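Local coordinates for nucleoside kinase (Methanococcus jannaschii, PDB 2C4E), which phosphorylates nucleosides, preferring inosine, guanosine and cytidine, to their monophosphates, with ATP as the best phosphate donor and Mg2+ or Mn2+ as cofactor, at residues G12-L16 and F113-A118; A49-K53 and Y77-I83; S59-V65 and I83-Y89; N155-P161 and H179-M185. Residues are numbered along the deposited sequence.

Contact 1 of 4, residues G12-L16 and F113-A118; sequences GHTAL and FLWGAA
No hydrogen bond links G12-L16 to F113-A118; aromatic side chains bridge a gap in which H13 and A118 have CA atoms 7.8 Å apart and A15 and L114 9.1 Å. H13 takes an m rotamer (chi2 -44°) that sends the imidazole across. F113, a t rotamer with chi2 70°, turns a ring edge to the H13 face: centroids 4.5 Å apart, planes at 53°, H13 NE2 to F113 CE2 3.5 Å. The aromatic cluster of H13, F113 and W115 lies by the smaller sheet of the ribokinase fold, where strand 15-21 begins and strand 109-114 ends. F113 is a substrate-binding residue, and F113 and L114 pair in parallel with a strand of the second subunit. W115, also t (chi2 -124°), has CA-to-CB directed away, yet its indole curls back, CZ3 3.6 Å from H13 CE1. G116 has positive phi, and A118 N is hydrogen-bonded to W115 O (3.1 Å); A118 CB lies 4.1 Å from H13 CE1. A15 CB meets the F113 ring edge at CE1, 4.2 Å away.

Contact 2 of 4, residues A49-K53 and Y77-I83; sequences AVGIK and YLKNLDI
K53, V50 and I83 bury most of the surface where helix 44-54 meets the C-terminal end of helix 73-80. Segment A49-K53 is regular helix, with K53 N bonded to A49 O at 3.0 Å. Across from it the second helix ends in a Schellman motif: D82 takes positive phi (64/37), I83 N reaches back to L78 O at 3.2 Å and D82 N to K79 O at 3.0 Å. I83 then runs extended, its CA 7.0 Å from that of K53. K53 (t, p, t, t) spans the gap: NZ is hydrogen-bonded to N58 OD1 as well as to D82 O (3.0 Å), and D82 OD1 is a long salt-bridge partner of NZ at 4.0 Å. The aliphatic part of K53 covers I83, CG to CG1 3.8 Å. V50, in the t rotamer, touches both L78 CD2 (3.7 Å) and I83 CD1 (3.6 Å) with CG2, while its CG1 approaches L81 CD1 at 4.1 Å and Y77 OH at 3.8 Å; that hydroxyl is hydrogen-bonded to Q284. I83 is an m, t rotamer. The contact packs helix 44-54, which carries substrate-binding N47, against the Schellman C-terminus of helix 73-80 in the ribokinase fold.

Contact 3 of 4, residues S59-V65 and I83-Y89; sequences SELLSCV and INISKLY
S59-V65 and I83-Y89 run side by side, joined by a single bridge and, one residue out of register, a parallel pair of the small sheet 64-65/89-90. In the bridge, E60 faces N84 (CA atoms 4.5 Å apart) through hydrogen bonds from N84 N to S59 O, 3.3 Å, and L61 N to N84 O, 3.0 Å. C64 pairs with Y89 through hydrogen bonds from Y89 N to S63 O, 3.0 Å, and V65 N to Y89 O, 2.8 Å. L88 (m, t) directs CD2 to L61 CG at 4.1 Å and CD1 to V65 CG1 at 4.2 Å. C64 SG lies 4.1 Å from Y89 CB and 5.2 Å from the Y89 ring centre, an oblique sulfur-aromatic contact. E60 OE1 and K87 NZ make a long salt bridge, 3.7 Å, while E60 OE2 is hydrogen-bonded to T9. Strand 58-62 belongs to the large sheet of the ribokinase fold. The type I turn I85-L88 (L88 N to I85 O 3.2 Å) interrupts the two backbone pairings, and one water there serves the stranded polar groups, donating to L61 O and N84 O, each 2.9 Å away, and accepting from K87 N at 2.8 Å.

Contact 4 of 4, residues N155-P161 and H179-M185; sequences NLVSFDP and HTNFLFM
F159, in the t rotamer with chi2 57°, packs against L183, F159 CD2 to L183 CD1 3.7 Å, as neighbours on adjacent strands of a beta-alpha-beta unit in the ribokinase fold. Strands 156-159 and 182-185 run parallel, axes 4.9 Å apart at 8°, joined by helix 170-178. S158 pairs with F182 (CA atoms 4.6 Å apart) and F159 with L183 (5.2 Å). V157 O takes two amides, N181 N at 2.8 Å and F182 N at 3.0 Å; then F159 N bonds to F182 O at 2.9 Å and F184 N to F159 O at 3.0 Å. On the sheet face of S158 and F182, L156 CD1 touches F182 CE1 at 4.1 Å, and F184 (m, chi2 90°) turns its ring edge to S158 OG, with CE1 3.2 Å away; that hydroxyl bonds H135. Just past the C-terminal end of strand 156-159, D160 OD2 makes a salt bridge with R250, the inferred transition-state stabilizer, which places this end of the strands beside the probable catalytic site. P161 CG lies 3.8 Å from M185 CG.

Contacts 1, 2 and 3 gather in the N-terminal part of the chain, whereas contact 4 follows them in sequence and its centre lies about 19 to 22 Å from theirs. Contacts 2 and 3 cross along the chain, share I83 and have centres about 10 Å apart; the S59 hydroxyl of contact 3 is hydrogen-bonded to A49 O of contact 2. Both fall within the span enclosed by contact 1, which meets contact 3 where S63 OG bonds G12 O and T14 OG1. The large sheet carries strand 58-62 of contact 3 at one edge and the strands of contact 4 further in; contact 1, on the small sheet, holds a substrate-binding residue, and contact 4 ends beside R250, the inferred transition-state stabilizer.

Contact 1 of 4, residues G12-L16 and F113-A118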
loop_
_atom_site.group_PDB
_atom_site.type_symbol
_atom_site.label_atom_id
_atom_site.label_comp_id
_atom_site.label_asym_id
_atom_site.label_seq_id
_atom_site.Cartn_x
_atom_site.Cartn_y
_atom_site.Cartn_z
ATOM N N GLY A 12 9.138 19.264 -7.199
ATOM C CA GLY A 12 8.004 18.367 -7.190
ATOM C C GLY A 12 8.277 17.124 -6.370
ATOM O O GLY A 12 9.131 17.106 -5.485
ATOM N N HIS A 13 7.561 16.070 -6.700
ATOM C CA HIS A 13 7.574 14.865 -5.884
ATOM C C HIS A 13 8.912 14.149 -5.834
ATOM O O HIS A 13 9.525 13.871 -6.861
ATOM C CB HIS A 13 6.521 13.897 -6.396
ATOM C CG HIS A 13 5.121 14.344 -6.127
ATOM N ND1 HIS A 13 4.730 14.875 -4.915
ATOM C CD2 HIS A 13 4.015 14.314 -6.903
ATOM C CE1 HIS A 13 3.441 15.170 -4.966
ATOM N NE2 HIS A 13 2.986 14.842 -6.162
ATOM N N THR A 14 9.314 13.847 -4.603
ATOM C CA THR A 14 10.233 12.787 -4.281
ATOM C C THR A 14 9.426 11.725 -3.528
ATOM O O THR A 14 8.817 12.020 -2.508
ATOM C CB THR A 14 11.370 13.350 -3.421
ATOM O OG1 THR A 14 12.179 14.228 -4.219
ATOM C CG2 THR A 14 12.300 12.247 -2.976
ATOM N N ALA A 15 9.394 10.504 -4.054
ATOM C CA ALA A 15 8.498 9.466 -3.538
ATOM C C ALA A 15 9.114 8.080 -3.561
ATOM O O ALA A 15 10.050 7.830 -4.301
ATOM C CB ALA A 15 7.208 9.446 -4.340
ATOM N N LEU A 16 8.563 7.184 -2.747
ATOM C CA LEU A 16 8.925 5.770 -2.781
ATOM C C LEU A 16 7.823 5.011 -3.509
ATOM O O LEU A 16 6.664 5.112 -3.127
ATOM C CB LEU A 16 9.074 5.237 -1.359
ATOM C CG LEU A 16 10.167 5.955 -0.562
ATOM C CD1 LEU A 16 9.917 5.823 0.936
ATOM C CD2 LEU A 16 11.527 5.398 -0.959
ATOM N N PHE A 113 -1.662 7.088 -4.881
ATOM C CA PHE A 113 -0.592 8.001 -4.465
ATOM C C PHE A 113 -0.870 8.609 -3.088
ATOM O O PHE A 113 -1.807 9.387 -2.919
ATOM C CB PHE A 113 -0.391 9.112 -5.490
ATOM C CG PHE A 113 0.779 10.001 -5.185
ATOM C CD1 PHE A 113 2.078 9.521 -5.301
ATOM C CD2 PHE A 113 0.586 11.317 -4.768
ATOM C CE1 PHE A 113 3.165 10.338 -5.019
ATOM C CE2 PHE A 113 1.666 12.131 -4.485
ATOM C CZ PHE A 113 2.958 11.647 -4.609
ATOM N N LEU A 114 -0.077 8.212 -2.095
ATOM C CA LEU A 114 -0.184 8.765 -0.751
ATOM C C LEU A 114 0.453 10.158 -0.715
ATOM O O LEU A 114 1.660 10.297 -0.834
ATOM C CB LEU A 114 0.493 7.834 0.262
ATOM C CG LEU A 114 0.360 8.198 1.741
ATOM C CD1 LEU A 114 -1.094 8.282 2.147
ATOM C CD2 LEU A 114 1.084 7.170 2.597
ATOM N N TRP A 115 -0.385 11.170 -0.521
ATOM C CA TRP A 115 0.018 12.579 -0.529
ATOM C C TRP A 115 1.038 12.890 0.571
ATOM O O TRP A 115 2.073 13.487 0.305
ATOM C CB TRP A 115 -1.242 13.420 -0.347
ATOM C CG TRP A 115 -1.103 14.879 -0.559
ATOM C CD1 TRP A 115 -1.418 15.850 0.337
ATOM C CD2 TRP A 115 -0.684 15.548 -1.753
ATOM N NE1 TRP A 115 -1.203 17.086 -0.214
ATOM C CE2 TRP A 115 -0.743 16.930 -1.497
ATOM C CE3 TRP A 115 -0.243 15.124 -3.011
ATOM C CZ2 TRP A 115 -0.387 17.886 -2.449
ATOM C CZ3 TRP A 115 0.105 16.078 -3.958
ATOM C CH2 TRP A 115 0.031 17.438 -3.669
ATOM N N GLY A 116 0.743 12.452 1.800
ATOM C CA GLY A 116 1.659 12.578 2.926
ATOM C C GLY A 116 2.195 13.990 3.155
ATOM O O GLY A 116 1.405 14.937 3.344
ATOM N N ALA A 117 3.533 14.113 3.102
ATOM C CA ALA A 117 4.253 15.375 3.363
ATOM C C ALA A 117 4.067 16.462 2.301
ATOM O O ALA A 117 4.407 17.623 2.540
ATOM C CB ALA A 117 5.753 15.093 3.537
ATOM N N ALA A 118 3.568 16.091 1.121
ATOM C CA ALA A 118 3.169 17.075 0.109
ATOM C C ALA A 118 2.096 18.056 0.612
ATOM O O ALA A 118 1.885 19.118 0.014
ATOM C CB ALA A 118 2.686 16.367 -1.150
#

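Contact 2 of 4, residues A49-K53 and Y77-I83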
loop_
_atom_site.group_PDB
_atom_site.type_symbol
_atom_site.label_atom_id
_atom_site.label_comp_id
_atom_site.label_asym_id
_atom_site.label_seq_id
_atom_site.Cartn_x
_atom_site.Cartn_y
_atom_site.Cartn_z
ATOM N N ALA A 49 15.851 14.720 -11.492
ATOM C CA ALA A 49 17.085 15.213 -10.877
ATOM C C ALA A 49 18.181 14.184 -10.909
ATOM O O ALA A 49 19.332 14.516 -11.173
ATOM C CB ALA A 49 16.845 15.665 -9.438
ATOM N N VAL A 50 17.829 12.937 -10.616
ATOM C CA VAL A 50 18.799 11.849 -10.638
ATOM C C VAL A 50 19.265 11.562 -12.063
ATOM O O VAL A 50 20.451 11.371 -12.284
ATOM C CB VAL A 50 18.246 10.579 -9.939
ATOM C CG1 VAL A 50 19.209 9.390 -10.102
ATOM C CG2 VAL A 50 18.026 10.844 -8.475
ATOM N N GLY A 51 18.347 11.549 -13.028
ATOM C CA GLY A 51 18.716 11.375 -14.431
ATOM C C GLY A 51 19.641 12.468 -14.936
ATOM O O GLY A 51 20.590 12.210 -15.682
ATOM N N ILE A 52 19.366 13.699 -14.528
ATOM C CA ILE A 52 20.190 14.849 -14.915
ATOM C C ILE A 52 21.595 14.664 -14.367
ATOM O O ILE A 52 22.582 14.820 -15.087
ATOM C CB ILE A 52 19.556 16.160 -14.415
ATOM C CG1 ILE A 52 18.309 16.481 -15.257
ATOM C CG2 ILE A 52 20.560 17.297 -14.475
ATOM C CD1 ILE A 52 17.381 17.478 -14.596
ATOM N N LYS A 53 21.683 14.280 -13.098
ATOM C CA LYS A 53 22.978 14.125 -12.435
ATOM C C LYS A 53 23.779 13.001 -13.068
ATOM O O LYS A 53 24.977 13.129 -13.243
ATOM C CB LYS A 53 22.802 13.880 -10.940
ATOM C CG LYS A 53 24.113 13.887 -10.152
ATOM C CD LYS A 53 24.777 15.282 -10.128
ATOM C CE LYS A 53 26.024 15.281 -9.275
ATOM N NZ LYS A 53 26.518 16.654 -8.945
ATOM N N TYR A 77 21.265 7.763 -0.487
ATOM C CA TYR A 77 21.336 7.527 -1.933
ATOM C C TYR A 77 21.507 8.828 -2.724
ATOM O O TYR A 77 22.343 8.911 -3.624
ATOM C CB TYR A 77 20.062 6.780 -2.350
ATOM C CG TYR A 77 19.718 6.696 -3.824
ATOM C CD1 TYR A 77 20.205 5.660 -4.614
ATOM C CD2 TYR A 77 18.835 7.602 -4.405
ATOM C CE1 TYR A 77 19.860 5.560 -5.957
ATOM C CE2 TYR A 77 18.479 7.508 -5.740
ATOM C CZ TYR A 77 18.996 6.483 -6.515
ATOM O OH TYR A 77 18.639 6.367 -7.831
ATOM N N LEU A 78 20.730 9.849 -2.375
ATOM C CA LEU A 78 20.832 11.137 -3.048
ATOM C C LEU A 78 22.128 11.853 -2.668
ATOM O O LEU A 78 22.763 12.476 -3.517
ATOM C CB LEU A 78 19.621 12.020 -2.724
ATOM C CG LEU A 78 18.288 11.573 -3.331
ATOM C CD1 LEU A 78 17.151 12.449 -2.805
ATOM C CD2 LEU A 78 18.318 11.594 -4.848
ATOM N N LYS A 79 22.519 11.756 -1.398
ATOM C CA LYS A 79 23.756 12.377 -0.944
ATOM C C LYS A 79 24.942 11.741 -1.667
ATOM O O LYS A 79 25.869 12.437 -2.074
ATOM C CB LYS A 79 23.914 12.253 0.578
ATOM C CG LYS A 79 23.097 13.270 1.371
ATOM C CD LYS A 79 23.275 13.065 2.880
ATOM C CE LYS A 79 22.335 13.949 3.684
ATOM N NZ LYS A 79 22.363 13.611 5.135
ATOM N N ASN A 80 24.881 10.426 -1.864
ATOM C CA ASN A 80 25.969 9.682 -2.499
ATOM C C ASN A 80 26.100 10.004 -3.983
ATOM O O ASN A 80 27.192 9.913 -4.550
ATOM C CB ASN A 80 25.801 8.166 -2.285
ATOM C CG ASN A 80 26.318 7.702 -0.935
ATOM O OD1 ASN A 80 26.828 8.492 -0.137
ATOM N ND2 ASN A 80 26.191 6.402 -0.671
ATOM N N LEU A 81 24.990 10.400 -4.601
ATOM C CA LEU A 81 24.989 10.847 -5.986
ATOM C C LEU A 81 25.352 12.328 -6.130
ATOM O O LEU A 81 25.402 12.832 -7.246
ATOM C CB LEU A 81 23.623 10.575 -6.628
ATOM C CG LEU A 81 23.309 9.089 -6.825
ATOM C CD1 LEU A 81 21.813 8.867 -7.002
ATOM C CD2 LEU A 81 24.080 8.527 -8.021
ATOM N N ASP A 82 25.604 13.015 -5.011
ATOM C CA ASP A 82 25.986 14.439 -5.015
ATOM C C ASP A 82 24.864 15.320 -5.568
ATOM O O ASP A 82 25.108 16.293 -6.272
ATOM C CB ASP A 82 27.285 14.649 -5.810
ATOM C CG ASP A 82 28.129 15.792 -5.271
ATOM O OD1 ASP A 82 27.615 16.921 -5.129
ATOM O OD2 ASP A 82 29.330 15.646 -4.959
ATOM N N ILE A 83 23.625 14.966 -5.255
ATOM C CA ILE A 83 22.493 15.783 -5.649
ATOM C C ILE A 83 22.220 16.733 -4.483
ATOM O O ILE A 83 22.077 16.296 -3.353
ATOM C CB ILE A 83 21.287 14.905 -6.038
ATOM C CG1 ILE A 83 21.613 14.193 -7.365
ATOM C CG2 ILE A 83 20.038 15.762 -6.210
ATOM C CD1 ILE A 83 20.617 13.182 -7.804
#

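Contact 3 of 4, residues S59-V65 and I83-Y89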
loop_
_atom_site.group_PDB
_atom_site.type_symbol
_atom_site.label_atom_id
_atom_site.label_comp_id
_atom_site.label_asym_id
_atom_site.label_seq_id
_atom_site.Cartn_x
_atom_site.Cartn_y
_atom_site.Cartn_z
ATOM N N SER A 59 22.373 18.845 -10.433
ATOM C CA SER A 59 20.974 19.104 -10.167
ATOM C C SER A 59 20.757 19.360 -8.692
ATOM O O SER A 59 21.565 18.997 -7.836
ATOM C CB SER A 59 20.084 17.954 -10.650
ATOM O OG SER A 59 20.390 16.743 -9.994
ATOM N N GLU A 60 19.656 20.025 -8.411
ATOM C CA GLU A 60 19.218 20.249 -7.053
ATOM C C GLU A 60 17.741 19.919 -7.005
ATOM O O GLU A 60 17.042 20.037 -8.000
ATOM C CB GLU A 60 19.494 21.689 -6.602
ATOM C CG GLU A 60 18.767 22.802 -7.342
ATOM C CD GLU A 60 19.059 24.186 -6.751
ATOM O OE1 GLU A 60 20.049 24.326 -6.011
ATOM O OE2 GLU A 60 18.297 25.148 -7.026
ATOM N N LEU A 61 17.274 19.512 -5.843
ATOM C CA LEU A 61 15.923 19.029 -5.673
ATOM C C LEU A 61 15.176 19.845 -4.638
ATOM O O LEU A 61 15.726 20.158 -3.564
ATOM C CB LEU A 61 16.009 17.563 -5.256
ATOM C CG LEU A 61 14.789 16.640 -5.260
ATOM C CD1 LEU A 61 14.169 16.500 -6.619
ATOM C CD2 LEU A 61 15.247 15.281 -4.754
ATOM N N LEU A 62 13.939 20.214 -4.958
ATOM C CA LEU A 62 13.047 20.878 -4.016
ATOM C C LEU A 62 11.792 20.016 -3.916
ATOM O O LEU A 62 11.010 19.950 -4.862
ATOM C CB LEU A 62 12.690 22.296 -4.475
ATOM C CG LEU A 62 12.072 23.190 -3.392
ATOM C CD1 LEU A 62 12.052 24.623 -3.886
ATOM C CD2 LEU A 62 10.664 22.741 -3.002
ATOM N N SER A 63 11.640 19.344 -2.774
ATOM C CA SER A 63 10.502 18.481 -2.488
ATOM C C SER A 63 10.164 18.545 -1.007
ATOM O O SER A 63 11.005 18.919 -0.193
ATOM C CB SER A 63 10.819 17.013 -2.809
ATOM O OG SER A 63 11.343 16.846 -4.109
ATOM N N CYS A 64 8.936 18.168 -0.672
ATOM C CA CYS A 64 8.552 17.887 0.710
ATOM C C CYS A 64 8.660 16.385 0.999
ATOM O O CYS A 64 7.987 15.566 0.364
ATOM C CB CYS A 64 7.116 18.343 0.975
ATOM S SG CYS A 64 6.875 20.130 0.927
ATOM N N VAL A 65 9.516 16.036 1.955
ATOM C CA VAL A 65 9.703 14.652 2.393
ATOM C C VAL A 65 9.274 14.506 3.855
ATOM O O VAL A 65 8.995 15.493 4.523
ATOM C CB VAL A 65 11.165 14.172 2.156
ATOM C CG1 VAL A 65 11.530 14.315 0.680
ATOM C CG2 VAL A 65 12.165 14.944 3.023
ATOM N N ILE A 83 23.625 14.966 -5.255
ATOM C CA ILE A 83 22.493 15.783 -5.649
ATOM C C ILE A 83 22.220 16.733 -4.483
ATOM O O ILE A 83 22.077 16.296 -3.353
ATOM C CB ILE A 83 21.287 14.905 -6.038
ATOM C CG1 ILE A 83 21.613 14.193 -7.365
ATOM C CG2 ILE A 83 20.038 15.762 -6.210
ATOM C CD1 ILE A 83 20.617 13.182 -7.804
ATOM N N ASN A 84 22.194 18.030 -4.777
ATOM C CA ASN A 84 21.994 19.074 -3.773
ATOM C C ASN A 84 20.565 18.951 -3.254
ATOM O O ASN A 84 19.609 19.176 -3.996
ATOM C CB ASN A 84 22.251 20.446 -4.419
ATOM C CG ASN A 84 22.181 21.624 -3.439
ATOM O OD1 ASN A 84 22.890 22.627 -3.619
ATOM N ND2 ASN A 84 21.341 21.528 -2.438
ATOM N N ILE A 85 20.424 18.559 -1.991
ATOM C CA ILE A 85 19.109 18.410 -1.379
ATOM C C ILE A 85 18.955 19.391 -0.226
ATOM O O ILE A 85 18.155 19.170 0.675
ATOM C CB ILE A 85 18.888 16.961 -0.917
ATOM C CG1 ILE A 85 20.028 16.503 0.019
ATOM C CG2 ILE A 85 18.784 16.066 -2.116
ATOM C CD1 ILE A 85 19.729 15.263 0.797
ATOM N N SER A 86 19.723 20.480 -0.295
ATOM C CA SER A 86 19.664 21.578 0.671
ATOM C C SER A 86 18.288 22.246 0.765
ATOM O O SER A 86 17.947 22.789 1.812
ATOM C CB SER A 86 20.750 22.631 0.361
ATOM O OG SER A 86 20.422 23.471 -0.731
ATOM N N LYS A 87 17.498 22.185 -0.310
ATOM C CA LYS A 87 16.179 22.827 -0.336
ATOM C C LYS A 87 15.026 21.878 0.075
ATOM O O LYS A 87 13.872 22.296 0.072
ATOM C CB LYS A 87 15.892 23.457 -1.704
ATOM C CG LYS A 87 16.751 24.692 -2.047
ATOM C CD LYS A 87 16.672 25.035 -3.526
ATOM C CE LYS A 87 17.243 26.411 -3.826
ATOM N NZ LYS A 87 18.665 26.484 -3.394
ATOM N N LEU A 88 15.312 20.628 0.448
ATOM C CA LEU A 88 14.234 19.721 0.870
ATOM C C LEU A 88 13.598 20.219 2.170
ATOM O O LEU A 88 14.296 20.680 3.075
ATOM C CB LEU A 88 14.731 18.291 1.090
ATOM C CG LEU A 88 15.177 17.436 -0.093
ATOM C CD1 LEU A 88 15.412 15.995 0.355
ATOM C CD2 LEU A 88 14.194 17.488 -1.255
ATOM N N TYR A 89 12.271 20.148 2.234
ATOM C CA TYR A 89 11.531 20.357 3.461
ATOM C C TYR A 89 11.293 18.998 4.109
ATOM O O TYR A 89 10.760 18.097 3.476
ATOM C CB TYR A 89 10.191 21.042 3.182
ATOM C CG TYR A 89 9.393 21.258 4.441
ATOM C CD1 TYR A 89 8.466 20.312 4.870
ATOM C CD2 TYR A 89 9.601 22.386 5.232
ATOM C CE1 TYR A 89 7.748 20.498 6.048
ATOM C CE2 TYR A 89 8.889 22.580 6.407
ATOM C CZ TYR A 89 7.964 21.633 6.805
ATOM O OH TYR A 89 7.248 21.808 7.965
HETATM O O HOH W 1 18.233 21.491 -2.968
#

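Contact 4 of 4, residues N155-P161 and H179-M185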
loop_
_atom_site.group_PDB
_atom_site.type_symbol
_atom_site.label_atom_id
_atom_site.label_comp_id
_atom_site.label_asym_id
_atom_site.label_seq_id
_atom_site.Cartn_x
_atom_site.Cartn_y
_atom_site.Cartn_z
ATOM N N ASN A 155 15.290 32.491 -14.423
ATOM C CA ASN A 155 15.670 31.143 -14.841
ATOM C C ASN A 155 14.782 30.700 -15.982
ATOM O O ASN A 155 13.630 31.125 -16.078
ATOM C CB ASN A 155 15.477 30.150 -13.690
ATOM C CG ASN A 155 15.737 30.774 -12.364
ATOM O OD1 ASN A 155 14.839 31.365 -11.749
ATOM N ND2 ASN A 155 16.994 30.710 -11.927
ATOM N N LEU A 156 15.272 29.807 -16.829
ATOM C CA LEU A 156 14.382 29.184 -17.797
ATOM C C LEU A 156 13.453 28.252 -17.036
ATOM O O LEU A 156 13.901 27.543 -16.146
ATOM C CB LEU A 156 15.172 28.399 -18.821
ATOM C CG LEU A 156 15.935 29.320 -19.777
ATOM C CD1 LEU A 156 16.865 28.481 -20.631
ATOM C CD2 LEU A 156 14.976 30.133 -20.669
ATOM N N VAL A 157 12.171 28.292 -17.359
ATOM C CA VAL A 157 11.199 27.435 -16.727
ATOM C C VAL A 157 10.823 26.303 -17.656
ATOM O O VAL A 157 10.450 26.531 -18.797
ATOM C CB VAL A 157 9.948 28.228 -16.344
ATOM C CG1 VAL A 157 8.859 27.304 -15.857
ATOM C CG2 VAL A 157 10.324 29.303 -15.296
ATOM N N SER A 158 10.919 25.085 -17.138
ATOM C CA SER A 158 10.454 23.882 -17.816
ATOM C C SER A 158 9.291 23.328 -16.992
ATOM O O SER A 158 9.342 23.329 -15.769
ATOM C CB SER A 158 11.599 22.869 -17.933
ATOM O OG SER A 158 11.139 21.602 -18.388
ATOM N N PHE A 159 8.241 22.864 -17.664
ATOM C CA PHE A 159 7.004 22.451 -16.989
ATOM C C PHE A 159 6.366 21.301 -17.736
ATOM O O PHE A 159 6.278 21.312 -18.954
ATOM C CB PHE A 159 6.019 23.634 -16.939
ATOM C CG PHE A 159 4.677 23.304 -16.385
ATOM C CD1 PHE A 159 4.558 22.765 -15.118
ATOM C CD2 PHE A 159 3.525 23.550 -17.125
ATOM C CE1 PHE A 159 3.297 22.465 -14.590
ATOM C CE2 PHE A 159 2.259 23.231 -16.604
ATOM C CZ PHE A 159 2.160 22.697 -15.341
ATOM N N ASP A 160 5.902 20.314 -16.999
ATOM C CA ASP A 160 5.026 19.317 -17.585
ATOM C C ASP A 160 3.915 19.079 -16.581
ATOM O O ASP A 160 4.196 18.597 -15.508
ATOM C CB ASP A 160 5.771 18.020 -17.854
ATOM C CG ASP A 160 4.918 16.983 -18.602
ATOM O OD1 ASP A 160 3.651 16.963 -18.539
ATOM O OD2 ASP A 160 5.445 16.123 -19.307
ATOM N N PRO A 161 2.674 19.393 -16.927
ATOM C CA PRO A 161 1.568 19.180 -15.987
ATOM C C PRO A 161 1.384 17.701 -15.619
ATOM O O PRO A 161 0.872 17.418 -14.542
ATOM C CB PRO A 161 0.362 19.693 -16.759
ATOM C CG PRO A 161 0.761 19.585 -18.197
ATOM C CD PRO A 161 2.193 19.913 -18.221
ATOM N N HIS A 179 4.111 31.450 -18.111
ATOM C CA HIS A 179 5.394 31.531 -17.382
ATOM C C HIS A 179 6.266 30.308 -17.613
ATOM O O HIS A 179 7.062 29.923 -16.750
ATOM C CB HIS A 179 5.113 31.702 -15.907
ATOM C CG HIS A 179 4.344 32.941 -15.595
ATOM N ND1 HIS A 179 4.937 34.106 -15.159
ATOM C CD2 HIS A 179 3.020 33.204 -15.691
ATOM C CE1 HIS A 179 4.004 35.030 -14.995
ATOM N NE2 HIS A 179 2.832 34.504 -15.301
ATOM N N THR A 180 6.117 29.700 -18.792
ATOM C CA THR A 180 6.881 28.512 -19.152
ATOM C C THR A 180 7.701 28.770 -20.410
ATOM O O THR A 180 7.196 29.348 -21.355
ATOM C CB THR A 180 5.940 27.325 -19.415
ATOM O OG1 THR A 180 5.291 26.942 -18.202
ATOM C CG2 THR A 180 6.742 26.090 -19.774
ATOM N N ASN A 181 8.963 28.356 -20.395
ATOM C CA ASN A 181 9.814 28.361 -21.591
ATOM C C ASN A 181 9.747 27.037 -22.356
ATOM O O ASN A 181 9.535 27.056 -23.559
ATOM C CB ASN A 181 11.264 28.706 -21.247
ATOM C CG ASN A 181 11.396 30.100 -20.700
ATOM O OD1 ASN A 181 11.433 31.120 -21.459
ATOM N ND2 ASN A 181 11.414 30.192 -19.393
ATOM N N PHE A 182 9.919 25.906 -21.673
ATOM C CA PHE A 182 9.813 24.584 -22.289
ATOM C C PHE A 182 8.612 23.898 -21.689
ATOM O O PHE A 182 8.574 23.670 -20.480
ATOM C CB PHE A 182 11.007 23.670 -21.992
ATOM C CG PHE A 182 12.363 24.267 -22.265
ATOM C CD1 PHE A 182 13.068 24.881 -21.239
ATOM C CD2 PHE A 182 12.953 24.165 -23.503
ATOM C CE1 PHE A 182 14.332 25.408 -21.465
ATOM C CE2 PHE A 182 14.241 24.684 -23.738
ATOM C CZ PHE A 182 14.913 25.304 -22.721
ATOM N N LEU A 183 7.628 23.578 -22.525
ATOM C CA LEU A 183 6.423 22.893 -22.108
ATOM C C LEU A 183 6.435 21.485 -22.684
ATOM O O LEU A 183 6.470 21.301 -23.907
ATOM C CB LEU A 183 5.203 23.662 -22.593
ATOM C CG LEU A 183 3.824 23.061 -22.319
ATOM C CD1 LEU A 183 3.620 22.983 -20.798
ATOM C CD2 LEU A 183 2.789 23.936 -22.981
ATOM N N PHE A 184 6.437 20.508 -21.796
ATOM C CA PHE A 184 6.386 19.105 -22.159
ATOM C C PHE A 184 4.998 18.546 -21.850
ATOM O O PHE A 184 4.462 18.774 -20.770
ATOM C CB PHE A 184 7.394 18.298 -21.337
ATOM C CG PHE A 184 8.846 18.617 -21.600
ATOM C CD1 PHE A 184 9.509 19.606 -20.856
ATOM C CD2 PHE A 184 9.583 17.883 -22.511
ATOM C CE1 PHE A 184 10.860 19.875 -21.068
ATOM C CE2 PHE A 184 10.919 18.154 -22.720
ATOM C CZ PHE A 184 11.558 19.140 -22.001
ATOM N N MET A 185 4.434 17.789 -22.778
ATOM C CA MET A 185 3.215 17.043 -22.522
ATOM C C MET A 185 3.219 15.779 -23.350
ATOM O O MET A 185 3.678 15.768 -24.479
ATOM C CB MET A 185 1.971 17.869 -22.869
ATOM C CG MET A 185 1.600 18.929 -21.836
ATOM S SD MET A 185 -0.015 19.684 -22.247
ATOM C CE MET A 185 0.514 20.894 -23.386
#